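Local coordinates for protein putative c-1-tetrahydrofolate synthase, cytoplasmic (Leishmania major, PDB 4A26) that interconverts one-carbon derivatives of tetrahydrofolate as a homodimeric N5,N10-methylenetetrahydrofolate dehydrogenase and cyclohydrolase, at residues C96-I100 against H121-D125; R113-K117 against A126-V130; A149-I153 against P180-L185; L208-D212 against E227-E231. All blocks are in the same frame, centred on the assembly; numbering follows the deposited sequence.

Contact 1: C96-I100 against H121-D125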
loop_
_atom_site.group_PDB
_atom_site.type_symbol
_atom_site.label_atom_id
_atom_site.label_comp_id
_atom_site.label_asym_id
_atom_site.label_seq_id
_atom_site.Cartn_x
_atom_site.Cartn_y
_atom_site.Cartn_z
ATOM N N CYS A 96 0.049 -24.329 -15.305
ATOM C CA CYS A 96 0.008 -22.879 -15.416
ATOM C C CYS A 96 0.260 -22.258 -14.051
ATOM O O CYS A 96 -0.456 -22.544 -13.089
ATOM C CB CYS A 96 -1.360 -22.448 -15.952
ATOM S SG CYS A 96 -1.938 -20.849 -15.362
ATOM N N HIS A 97 1.280 -21.407 -13.976
ATOM C CA HIS A 97 1.719 -20.805 -12.714
ATOM C C HIS A 97 1.427 -19.313 -12.647
ATOM O O HIS A 97 1.184 -18.782 -11.568
ATOM C CB HIS A 97 3.212 -21.063 -12.511
ATOM C CG HIS A 97 3.578 -22.511 -12.567
ATOM N ND1 HIS A 97 3.737 -23.190 -13.755
ATOM C CD2 HIS A 97 3.790 -23.417 -11.586
ATOM C CE1 HIS A 97 4.039 -24.450 -13.504
ATOM N NE2 HIS A 97 4.077 -24.615 -12.194
ATOM N N GLY A 98 1.470 -18.642 -13.795
ATOM C CA GLY A 98 1.084 -17.233 -13.901
ATOM C C GLY A 98 -0.157 -17.085 -14.766
ATOM O O GLY A 98 -0.335 -17.818 -15.749
ATOM N N ILE A 99 -1.016 -16.140 -14.393
ATOM C CA ILE A 99 -2.271 -15.893 -15.105
ATOM C C ILE A 99 -2.484 -14.398 -15.286
ATOM O O ILE A 99 -2.611 -13.666 -14.307
ATOM C CB ILE A 99 -3.483 -16.480 -14.342
ATOM C CG1 ILE A 99 -3.398 -18.008 -14.287
ATOM C CG2 ILE A 99 -4.792 -16.063 -15.005
ATOM C CD1 ILE A 99 -4.482 -18.661 -13.442
ATOM N N ILE A 100 -2.510 -13.948 -16.538
ATOM C CA ILE A 100 -2.871 -12.564 -16.850
ATOM C C ILE A 100 -4.100 -12.519 -17.756
ATOM O O ILE A 100 -4.268 -13.364 -18.632
ATOM C CB ILE A 100 -1.710 -11.772 -17.504
ATOM C CG1 ILE A 100 -1.161 -12.489 -18.743
ATOM C CG2 ILE A 100 -0.600 -11.560 -16.503
ATOM C CD1 ILE A 100 -0.390 -11.580 -19.686
ATOM N N HIS A 121 -1.945 -16.607 -5.643
ATOM C CA HIS A 121 -0.622 -17.175 -5.917
ATOM C C HIS A 121 -0.314 -17.370 -7.410
ATOM O O HIS A 121 0.784 -17.803 -7.757
ATOM C CB HIS A 121 -0.417 -18.489 -5.134
ATOM C CG HIS A 121 -1.171 -19.666 -5.686
ATOM N ND1 HIS A 121 -2.427 -20.024 -5.241
ATOM C CD2 HIS A 121 -0.834 -20.578 -6.630
ATOM C CE1 HIS A 121 -2.834 -21.096 -5.896
ATOM N NE2 HIS A 121 -1.886 -21.453 -6.743
ATOM N N LYS A 122 -1.262 -17.040 -8.287
ATOM C CA LYS A 122 -1.026 -17.066 -9.738
ATOM C C LYS A 122 -1.210 -15.689 -10.388
ATOM O O LYS A 122 -1.217 -15.570 -11.616
ATOM C CB LYS A 122 -1.951 -18.087 -10.409
ATOM C CG LYS A 122 -1.748 -19.510 -9.930
ATOM C CD LYS A 122 -2.502 -20.505 -10.793
ATOM C CE LYS A 122 -2.171 -21.940 -10.407
ATOM N NZ LYS A 122 -2.758 -22.934 -11.347
ATOM N N ASP A 123 -1.329 -14.653 -9.561
ATOM C CA ASP A 123 -1.604 -13.294 -10.026
ATOM C C ASP A 123 -0.321 -12.622 -10.530
ATOM O O ASP A 123 0.248 -11.759 -9.862
ATOM C CB ASP A 123 -2.239 -12.497 -8.877
ATOM C CG ASP A 123 -2.525 -11.049 -9.236
ATOM O OD1 ASP A 123 -2.707 -10.731 -10.427
ATOM O OD2 ASP A 123 -2.579 -10.218 -8.309
ATOM N N ALA A 124 0.110 -13.008 -11.726
ATOM C CA ALA A 124 1.402 -12.579 -12.275
ATOM C C ALA A 124 1.571 -11.060 -12.427
ATOM O O ALA A 124 2.692 -10.552 -12.340
ATOM C CB ALA A 124 1.656 -13.271 -13.613
ATOM N N ASP A 125 0.477 -10.343 -12.672
ATOM C CA ASP A 125 0.527 -8.877 -12.782
ATOM C C ASP A 125 0.399 -8.170 -11.422
ATOM O O ASP A 125 0.668 -6.969 -11.320
ATOM C CB ASP A 125 -0.545 -8.356 -13.758
ATOM C CG ASP A 125 -0.016 -8.175 -15.182
ATOM O OD1 ASP A 125 1.159 -7.762 -15.333
ATOM O OD2 ASP A 125 -0.787 -8.424 -16.143
HETATM O O HOH W 1 -2.445 -11.029 -12.894
#
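The outer strand 98-101 of the parallel sheet in the catalytic domain is met along its edge by loop 121-125, with Lys122 making most of the contact. Ile99 N gives a hydrogen bond of 2.8 Å to Lys122 O, bent at the hydrogen (137°). The same Lys122 O also takes a weak bond from Ala124 N, which closes an inverse gamma turn centred on Asp123. The Lys122 side chain leaves with CG beside its backbone N (chi1 -61°) and then runs extended. Its CG passes 3.4 Å from His97 O, and its CD lies 3.8 Å from Ile99 CD1. Lys122 NZ donates to Cys96 O at 2.9 Å, nearly in line with that C=O. Leu90 O and Asn91 O also bind NZ, so several carbonyls hold the buried ammonium. A water links Ile99 O to Asp125 N. Asp123 OD2 is bound by Asn131. Further along, Ile100 CG2 packs on Ala124 CB at 4.0 Å. Gly98 and Ile100 bond through their backbones to strand 39-45, while helix 80-91 touches Ile99 and helix 279-297 touches His97 and Ala124.

Contact 2: R113-K117 against A126-V130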
loop_
_atom_site.group_PDB
_atom_site.type_symbol
_atom_site.label_atom_id
_atom_site.label_comp_id
_atom_site.label_asym_id
_atom_site.label_seq_id
_atom_site.Cartn_x
_atom_site.Cartn_y
_atom_site.Cartn_z
ATOM N N ARG A 113 -13.853 -7.800 -11.358
ATOM C CA ARG A 113 -14.518 -9.048 -10.980
ATOM C C ARG A 113 -13.872 -10.264 -11.651
ATOM O O ARG A 113 -13.743 -11.318 -11.029
ATOM C CB ARG A 113 -16.018 -8.962 -11.306
ATOM C CG ARG A 113 -16.802 -10.268 -11.172
ATOM C CD ARG A 113 -18.274 -10.021 -10.811
ATOM N NE ARG A 113 -19.179 -10.997 -11.425
ATOM C CZ ARG A 113 -19.305 -12.272 -11.053
ATOM N NH1 ARG A 113 -18.579 -12.776 -10.057
ATOM N NH2 ARG A 113 -20.168 -13.059 -11.692
ATOM N N ALA A 114 -13.465 -10.113 -12.910
ATOM C CA ALA A 114 -12.755 -11.177 -13.623
ATOM C C ALA A 114 -11.368 -11.414 -13.033
ATOM O O ALA A 114 -10.893 -12.544 -13.004
ATOM C CB ALA A 114 -12.645 -10.849 -15.099
ATOM N N ILE A 115 -10.728 -10.344 -12.567
ATOM C CA ILE A 115 -9.411 -10.427 -11.931
ATOM C C ILE A 115 -9.469 -11.019 -10.514
ATOM O O ILE A 115 -8.520 -11.672 -10.074
ATOM C CB ILE A 115 -8.738 -9.034 -11.866
ATOM C CG1 ILE A 115 -8.365 -8.554 -13.274
ATOM C CG2 ILE A 115 -7.496 -9.074 -10.997
ATOM C CD1 ILE A 115 -8.162 -7.050 -13.382
ATOM N N GLU A 116 -10.573 -10.789 -9.806
ATOM C CA GLU A 116 -10.728 -11.284 -8.432
ATOM C C GLU A 116 -10.776 -12.818 -8.411
ATOM O O GLU A 116 -10.340 -13.440 -7.439
ATOM C CB GLU A 116 -11.982 -10.688 -7.769
ATOM C CG GLU A 116 -11.791 -10.250 -6.307
ATOM C CD GLU A 116 -11.022 -8.928 -6.153
ATOM O OE1 GLU A 116 -10.344 -8.493 -7.115
ATOM O OE2 GLU A 116 -11.090 -8.323 -5.058
ATOM N N LYS A 117 -11.292 -13.410 -9.492
ATOM C CA LYS A 117 -11.327 -14.869 -9.666
ATOM C C LYS A 117 -9.944 -15.511 -9.658
ATOM O O LYS A 117 -9.808 -16.672 -9.274
ATOM C CB LYS A 117 -12.030 -15.256 -10.977
ATOM C CG LYS A 117 -13.508 -15.539 -10.833
ATOM C CD LYS A 117 -13.785 -16.966 -10.360
ATOM C CE LYS A 117 -15.268 -17.165 -10.039
ATOM N NZ LYS A 117 -15.600 -18.556 -9.602
ATOM N N ALA A 126 0.006 -8.911 -10.388
ATOM C CA ALA A 126 -0.154 -8.355 -9.042
ATOM C C ALA A 126 -1.274 -7.317 -8.991
ATOM O O ALA A 126 -1.113 -6.250 -8.390
ATOM C CB ALA A 126 1.151 -7.749 -8.558
ATOM N N LEU A 127 -2.401 -7.643 -9.622
ATOM C CA LEU A 127 -3.552 -6.738 -9.718
ATOM C C LEU A 127 -4.582 -6.937 -8.594
ATOM O O LEU A 127 -5.456 -6.094 -8.400
ATOM C CB LEU A 127 -4.232 -6.909 -11.082
ATOM C CG LEU A 127 -3.435 -6.367 -12.271
ATOM C CD1 LEU A 127 -3.880 -7.020 -13.574
ATOM C CD2 LEU A 127 -3.549 -4.850 -12.354
ATOM N N LEU A 128 -4.483 -8.053 -7.875
ATOM C CA LEU A 128 -5.380 -8.343 -6.758
ATOM C C LEU A 128 -5.075 -7.424 -5.574
ATOM O O LEU A 128 -3.911 -7.109 -5.325
ATOM C CB LEU A 128 -5.240 -9.803 -6.315
ATOM C CG LEU A 128 -5.890 -10.873 -7.193
ATOM C CD1 LEU A 128 -5.473 -12.252 -6.733
ATOM C CD2 LEU A 128 -7.398 -10.747 -7.165
ATOM N N PRO A 129 -6.118 -6.975 -4.852
ATOM C CA PRO A 129 -5.904 -6.162 -3.648
ATOM C C PRO A 129 -5.005 -6.817 -2.597
ATOM O O PRO A 129 -4.155 -6.147 -2.013
ATOM C CB PRO A 129 -7.318 -5.975 -3.098
ATOM C CG PRO A 129 -8.186 -6.031 -4.296
ATOM C CD PRO A 129 -7.539 -6.998 -5.247
ATOM N N VAL A 130 -5.186 -8.115 -2.372
ATOM C CA VAL A 130 -4.370 -8.844 -1.400
ATOM C C VAL A 130 -2.872 -8.769 -1.737
ATOM O O VAL A 130 -2.046 -8.597 -0.843
ATOM C CB VAL A 130 -4.843 -10.315 -1.234
ATOM C CG1 VAL A 130 -4.695 -11.091 -2.539
ATOM C CG2 VAL A 130 -4.091 -10.996 -0.101
#
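Leu128 reaches across to Ile115 and Glu116 in helix 111-116. Its CB leads to CG, which is set beside the backbone N (chi1 -76°) and comes within 4.0 Å of Ile115 O. From there the CD2 branch does the touching. It lies 3.3 Å from Ile115 O and 3.6 Å from Glu116 CA, against the helix backbone. CD2 also meets Ile115 CG2 at 4.2 Å, where the two side chains run antiparallel past one another. Glu116 OE1 stands 3.7 Å from the same methyl. Ile115 CG2 has a second neighbour in Leu127 CB, 3.9 Å away. The Glu116 chain bends at chi2 (76°), which brings its carboxylate next to the Pro129 ring, with OE1 3.7 Å from Pro129 CD. Its OE2 makes a salt bridge with Arg140 of the second subunit. That subunit also packs on Leu127, Pro129 and Val130. Leu128 is the N-cap residue of helix 129-136 and Pro129 lies in its first turn, where a proline is common because no backbone N-H is needed. The arrangement is mainly van der Waals packing of one helix against the start of the next, with a carboxylate along one side, beside the second subunit.

Contact 3: A149-I153 against P180-L185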
loop_
_atom_site.group_PDB
_atom_site.type_symbol
_atom_site.label_atom_id
_atom_site.label_comp_id
_atom_site.label_asym_id
_atom_site.label_seq_id
_atom_site.Cartn_x
_atom_site.Cartn_y
_atom_site.Cartn_z
ATOM N N ALA A 149 6.662 -1.546 -12.138
ATOM C CA ALA A 149 7.145 -1.026 -10.860
ATOM C C ALA A 149 8.438 -1.719 -10.444
ATOM O O ALA A 149 9.436 -1.057 -10.161
ATOM C CB ALA A 149 6.079 -1.195 -9.786
ATOM N N LYS A 150 8.420 -3.050 -10.431
ATOM C CA LYS A 150 9.580 -3.835 -10.002
ATOM C C LYS A 150 10.786 -3.599 -10.921
ATOM O O LYS A 150 11.919 -3.496 -10.450
ATOM C CB LYS A 150 9.237 -5.329 -9.950
ATOM C CG LYS A 150 10.272 -6.186 -9.221
ATOM C CD LYS A 150 10.196 -7.652 -9.636
ATOM C CE LYS A 150 10.929 -8.568 -8.665
ATOM N NZ LYS A 150 10.706 -10.010 -9.004
ATOM N N GLY A 151 10.528 -3.505 -12.222
ATOM C CA GLY A 151 11.577 -3.281 -13.221
ATOM C C GLY A 151 12.235 -1.916 -13.141
ATOM O O GLY A 151 13.354 -1.739 -13.618
ATOM N N VAL A 152 11.542 -0.946 -12.555
ATOM C CA VAL A 152 12.145 0.356 -12.277
ATOM C C VAL A 152 13.182 0.236 -11.158
ATOM O O VAL A 152 14.276 0.782 -11.262
ATOM C CB VAL A 152 11.083 1.406 -11.885
ATOM C CG1 VAL A 152 11.746 2.661 -11.330
ATOM C CG2 VAL A 152 10.200 1.737 -13.089
ATOM N N ILE A 153 12.836 -0.481 -10.092
ATOM C CA ILE A 153 13.770 -0.700 -8.984
ATOM C C ILE A 153 14.986 -1.515 -9.440
ATOM O O ILE A 153 16.115 -1.211 -9.050
ATOM C CB ILE A 153 13.082 -1.373 -7.765
ATOM C CG1 ILE A 153 12.379 -0.329 -6.900
ATOM C CG2 ILE A 153 14.086 -2.070 -6.884
ATOM C CD1 ILE A 153 11.320 0.454 -7.601
ATOM N N PRO A 180 2.704 1.726 -6.580
ATOM C CA PRO A 180 3.557 0.605 -6.209
ATOM C C PRO A 180 5.044 0.957 -6.121
ATOM O O PRO A 180 5.695 0.572 -5.147
ATOM C CB PRO A 180 3.310 -0.429 -7.315
ATOM C CG PRO A 180 2.493 0.241 -8.351
ATOM C CD PRO A 180 1.848 1.419 -7.739
ATOM N N VAL A 181 5.573 1.683 -7.109
ATOM C CA VAL A 181 7.001 2.015 -7.124
ATOM C C VAL A 181 7.400 2.914 -5.955
ATOM O O VAL A 181 8.525 2.827 -5.470
ATOM C CB VAL A 181 7.463 2.681 -8.450
ATOM C CG1 VAL A 181 6.946 4.101 -8.566
ATOM C CG2 VAL A 181 8.979 2.682 -8.529
ATOM N N ALA A 182 6.484 3.769 -5.506
ATOM C CA ALA A 182 6.738 4.612 -4.343
ATOM C C ALA A 182 6.964 3.765 -3.093
ATOM O O ALA A 182 7.817 4.091 -2.271
ATOM C CB ALA A 182 5.596 5.584 -4.123
ATOM N N ALA A 183 6.213 2.674 -2.962
ATOM C CA ALA A 183 6.341 1.790 -1.803
ATOM C C ALA A 183 7.570 0.895 -1.909
ATOM O O ALA A 183 8.163 0.541 -0.897
ATOM C CB ALA A 183 5.097 0.947 -1.639
ATOM N N LEU A 184 7.943 0.515 -3.130
ATOM C CA LEU A 184 9.129 -0.312 -3.340
ATOM C C LEU A 184 10.390 0.470 -2.968
ATOM O O LEU A 184 11.301 -0.078 -2.351
ATOM C CB LEU A 184 9.204 -0.811 -4.787
ATOM C CG LEU A 184 8.111 -1.803 -5.223
ATOM C CD1 LEU A 184 8.108 -1.987 -6.744
ATOM C CD2 LEU A 184 8.267 -3.149 -4.525
ATOM N N LEU A 185 10.424 1.752 -3.324
ATOM C CA LEU A 185 11.528 2.631 -2.943
ATOM C C LEU A 185 11.616 2.864 -1.430
ATOM O O LEU A 185 12.715 2.934 -0.880
ATOM C CB LEU A 185 11.421 3.979 -3.670
ATOM C CG LEU A 185 11.724 3.980 -5.171
ATOM C CD1 LEU A 185 11.561 5.378 -5.735
ATOM C CD2 LEU A 185 13.128 3.450 -5.454
#
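Ile153 of helix 147-159 points into helix 178-187 and crosses Val181, Leu184 and Leu185 at a slant. Its first torsion sets CG1 beside the backbone N (-83°), and the second (60°) turns CD1 in among the three. Ile153 CD1 lies 3.4 Å from Val181 CG2 and 3.7 Å from Leu184 CB, and its third neighbour, Leu185 CD2, is at 4.1 Å. Val181 offers the CG2 branch because CG2 stands opposite the backbone N, while CG1 takes the place between N and the carbonyl carbon. The same CG2 receives Val152 CG1 at 3.9 Å, and here the two valines cross at about a right angle. One turn earlier, Ala149 presents its single methyl. Pro180 CB meets that methyl at 3.8 Å, and Leu184 CD1 comes up to it at 3.7 Å. Leu184 therefore works at both levels, with its CB against Ile153 and its CD1 against Ala149. The axes of 149-153 and 180-185 run in roughly the same direction, 39° apart, and approach to 9.0 Å. The backbones are closer at the Ala149 end, where Ala149 CA is 4.8 Å from Val181 CA. Helix 178-187 lies between strands 167-171 and 191-195 in the chain, as in the beta-alpha-beta unit of a Rossmann domain. It also packs on Val192 of strand 191-195 and Leu135 of helix 129-136. The side-chain groups that meet are all hydrocarbon, so the two helices are held by van der Waals contact and by burial of their apolar faces.

Contact 4: L208-D212 against E227-E231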
loop_
_atom_site.group_PDB
_atom_site.type_symbol
_atom_site.label_atom_id
_atom_site.label_comp_id
_atom_site.label_asym_id
_atom_site.label_seq_id
_atom_site.Cartn_x
_atom_site.Cartn_y
_atom_site.Cartn_z
ATOM N N LEU A 208 11.692 18.085 -6.009
ATOM C CA LEU A 208 12.676 17.621 -7.001
ATOM C C LEU A 208 14.075 18.205 -6.782
ATOM O O LEU A 208 15.072 17.573 -7.126
ATOM C CB LEU A 208 12.213 17.951 -8.429
ATOM C CG LEU A 208 11.208 17.005 -9.085
ATOM C CD1 LEU A 208 10.794 17.567 -10.422
ATOM C CD2 LEU A 208 11.789 15.609 -9.254
ATOM N N ARG A 209 14.139 19.411 -6.214
ATOM C CA ARG A 209 15.409 20.107 -5.981
ATOM C C ARG A 209 16.398 19.266 -5.170
ATOM O O ARG A 209 17.610 19.373 -5.367
ATOM C CB ARG A 209 15.162 21.442 -5.269
ATOM C CG ARG A 209 16.396 22.334 -5.150
ATOM C CD ARG A 209 16.085 23.680 -4.488
ATOM N NE ARG A 209 15.414 23.535 -3.192
ATOM C CZ ARG A 209 16.009 23.156 -2.058
ATOM N NH1 ARG A 209 17.312 22.866 -2.023
ATOM N NH2 ARG A 209 15.293 23.061 -0.941
ATOM N N THR A 210 15.883 18.438 -4.261
ATOM C CA THR A 210 16.726 17.607 -3.402
ATOM C C THR A 210 16.607 16.104 -3.693
ATOM O O THR A 210 17.149 15.290 -2.948
ATOM C CB THR A 210 16.399 17.855 -1.921
ATOM O OG1 THR A 210 15.087 17.361 -1.630
ATOM C CG2 THR A 210 16.465 19.344 -1.600
ATOM N N ALA A 211 15.929 15.744 -4.784
ATOM C CA ALA A 211 15.659 14.340 -5.105
ATOM C C ALA A 211 16.870 13.659 -5.722
ATOM O O ALA A 211 17.273 13.984 -6.842
ATOM C CB ALA A 211 14.472 14.226 -6.050
ATOM N N ASP A 212 17.436 12.703 -4.989
ATOM C CA ASP A 212 18.530 11.879 -5.487
ATOM C C ASP A 212 18.036 10.911 -6.558
ATOM O O ASP A 212 18.786 10.513 -7.453
ATOM C CB ASP A 212 19.173 11.115 -4.334
ATOM C CG ASP A 212 19.875 12.034 -3.355
ATOM O OD1 ASP A 212 20.853 12.692 -3.767
ATOM O OD2 ASP A 212 19.450 12.109 -2.182
ATOM N N GLU A 227 16.556 21.404 -15.393
ATOM C CA GLU A 227 17.018 22.244 -14.287
ATOM C C GLU A 227 16.376 21.896 -12.941
ATOM O O GLU A 227 16.904 22.274 -11.894
ATOM C CB GLU A 227 16.783 23.726 -14.587
ATOM C CG GLU A 227 15.321 24.106 -14.807
ATOM C CD GLU A 227 14.989 25.487 -14.282
ATOM O OE1 GLU A 227 15.173 25.730 -13.071
ATOM O OE2 GLU A 227 14.536 26.330 -15.078
ATOM N N TRP A 228 15.240 21.200 -12.963
ATOM C CA TRP A 228 14.572 20.786 -11.728
ATOM C C TRP A 228 15.258 19.571 -11.113
ATOM O O TRP A 228 15.071 19.277 -9.934
ATOM C CB TRP A 228 13.098 20.448 -11.977
ATOM C CG TRP A 228 12.296 21.549 -12.620
ATOM C CD1 TRP A 228 12.601 22.877 -12.662
ATOM C CD2 TRP A 228 11.038 21.405 -13.288
ATOM N NE1 TRP A 228 11.624 23.566 -13.333
ATOM C CE2 TRP A 228 10.651 22.688 -13.727
ATOM C CE3 TRP A 228 10.204 20.316 -13.561
ATOM C CZ2 TRP A 228 9.464 22.915 -14.425
ATOM C CZ3 TRP A 228 9.028 20.538 -14.257
ATOM C CH2 TRP A 228 8.667 21.831 -14.681
ATOM N N ILE A 229 16.042 18.865 -11.920
ATOM C CA ILE A 229 16.714 17.648 -11.481
ATOM C C ILE A 229 17.967 18.026 -10.704
ATOM O O ILE A 229 18.749 18.856 -11.158
ATOM C CB ILE A 229 17.111 16.747 -12.686
ATOM C CG1 ILE A 229 15.917 16.528 -13.629
ATOM C CG2 ILE A 229 17.670 15.417 -12.202
ATOM C CD1 ILE A 229 14.600 16.258 -12.933
ATOM N N LYS A 230 18.146 17.421 -9.533
ATOM C CA LYS A 230 19.322 17.667 -8.710
ATOM C C LYS A 230 20.567 17.162 -9.422
ATOM O O LYS A 230 20.570 16.071 -9.998
ATOM C CB LYS A 230 19.177 16.966 -7.361
ATOM C CG LYS A 230 20.323 17.182 -6.373
ATOM C CD LYS A 230 20.217 16.189 -5.214
ATOM C CE LYS A 230 21.316 16.389 -4.180
ATOM N NZ LYS A 230 21.228 15.373 -3.094
ATOM N N GLU A 231 21.629 17.957 -9.365
ATOM C CA GLU A 231 22.890 17.621 -10.019
ATOM C C GLU A 231 23.441 16.305 -9.457
ATOM O O GLU A 231 23.783 16.226 -8.280
ATOM C CB GLU A 231 23.889 18.764 -9.822
ATOM C CG GLU A 231 24.970 18.859 -10.872
ATOM C CD GLU A 231 25.749 20.156 -10.773
ATOM O OE1 GLU A 231 25.112 21.223 -10.631
ATOM O OE2 GLU A 231 26.999 20.114 -10.828
HETATM O O HOH W 2 16.197 15.518 -8.754
#
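Lys230 and Asp212 supply the ionic part of this contact. Lys230 NZ forms a salt bridge of 2.8 Å with Asp212 OD1, meeting it on the syn side but 34° out of the carboxylate plane. The lysine gets there fully extended, with CG opposite its backbone N (chi1 -178°), and the two side chains run in parallel. Asp212 OD2 has a weak bond from Arg167 N. The van der Waals part comes partly from the same lysine. Its CB lies 3.5 Å from Arg209 O and 3.6 Å from Ala211 O, and its CD passes 3.9 Å from Thr210 C, so the aliphatic chain follows the backbone that leaves helix 201-209. Leu208 CD1 rests 4.0 Å from Trp228 CB, and the leucine also touches Val169. The Trp228 side chain continues onto Met204 and Ile205 of the same helix. The third part is a water bridge. One water donates to Leu208 O and to Ala211 O at 2.7 Å, and accepts from Lys230 N at 2.8 Å. The loop backbone is thus joined through water to Leu208 and to the turn that follows it, while the ion pair, in a partly buried setting, probably fixes the lysine end beside Asp212.

Contacts 1, 2 and 3 are largely buried, whereas contact 4 is partly buried and lies farthest out, its centre about 25 Å from that of the chain. Contacts 1 and 2 use consecutive segments, 121-125 and 126-130, of one run of chain, and Asp123 OD2 probably accepts a bond from Leu128 N. Contact 2 alone also meets the second subunit. Contacts 3 and 4 both lie in the NAD(P)-binding domain but use different helices and do not touch. Chemistry varies with place: contact 3 is apolar between helices, contact 2 mainly so, while contacts 1 and 4, where a loop meets a strand or a helix and its following turn, each use a lysine and a bridging water.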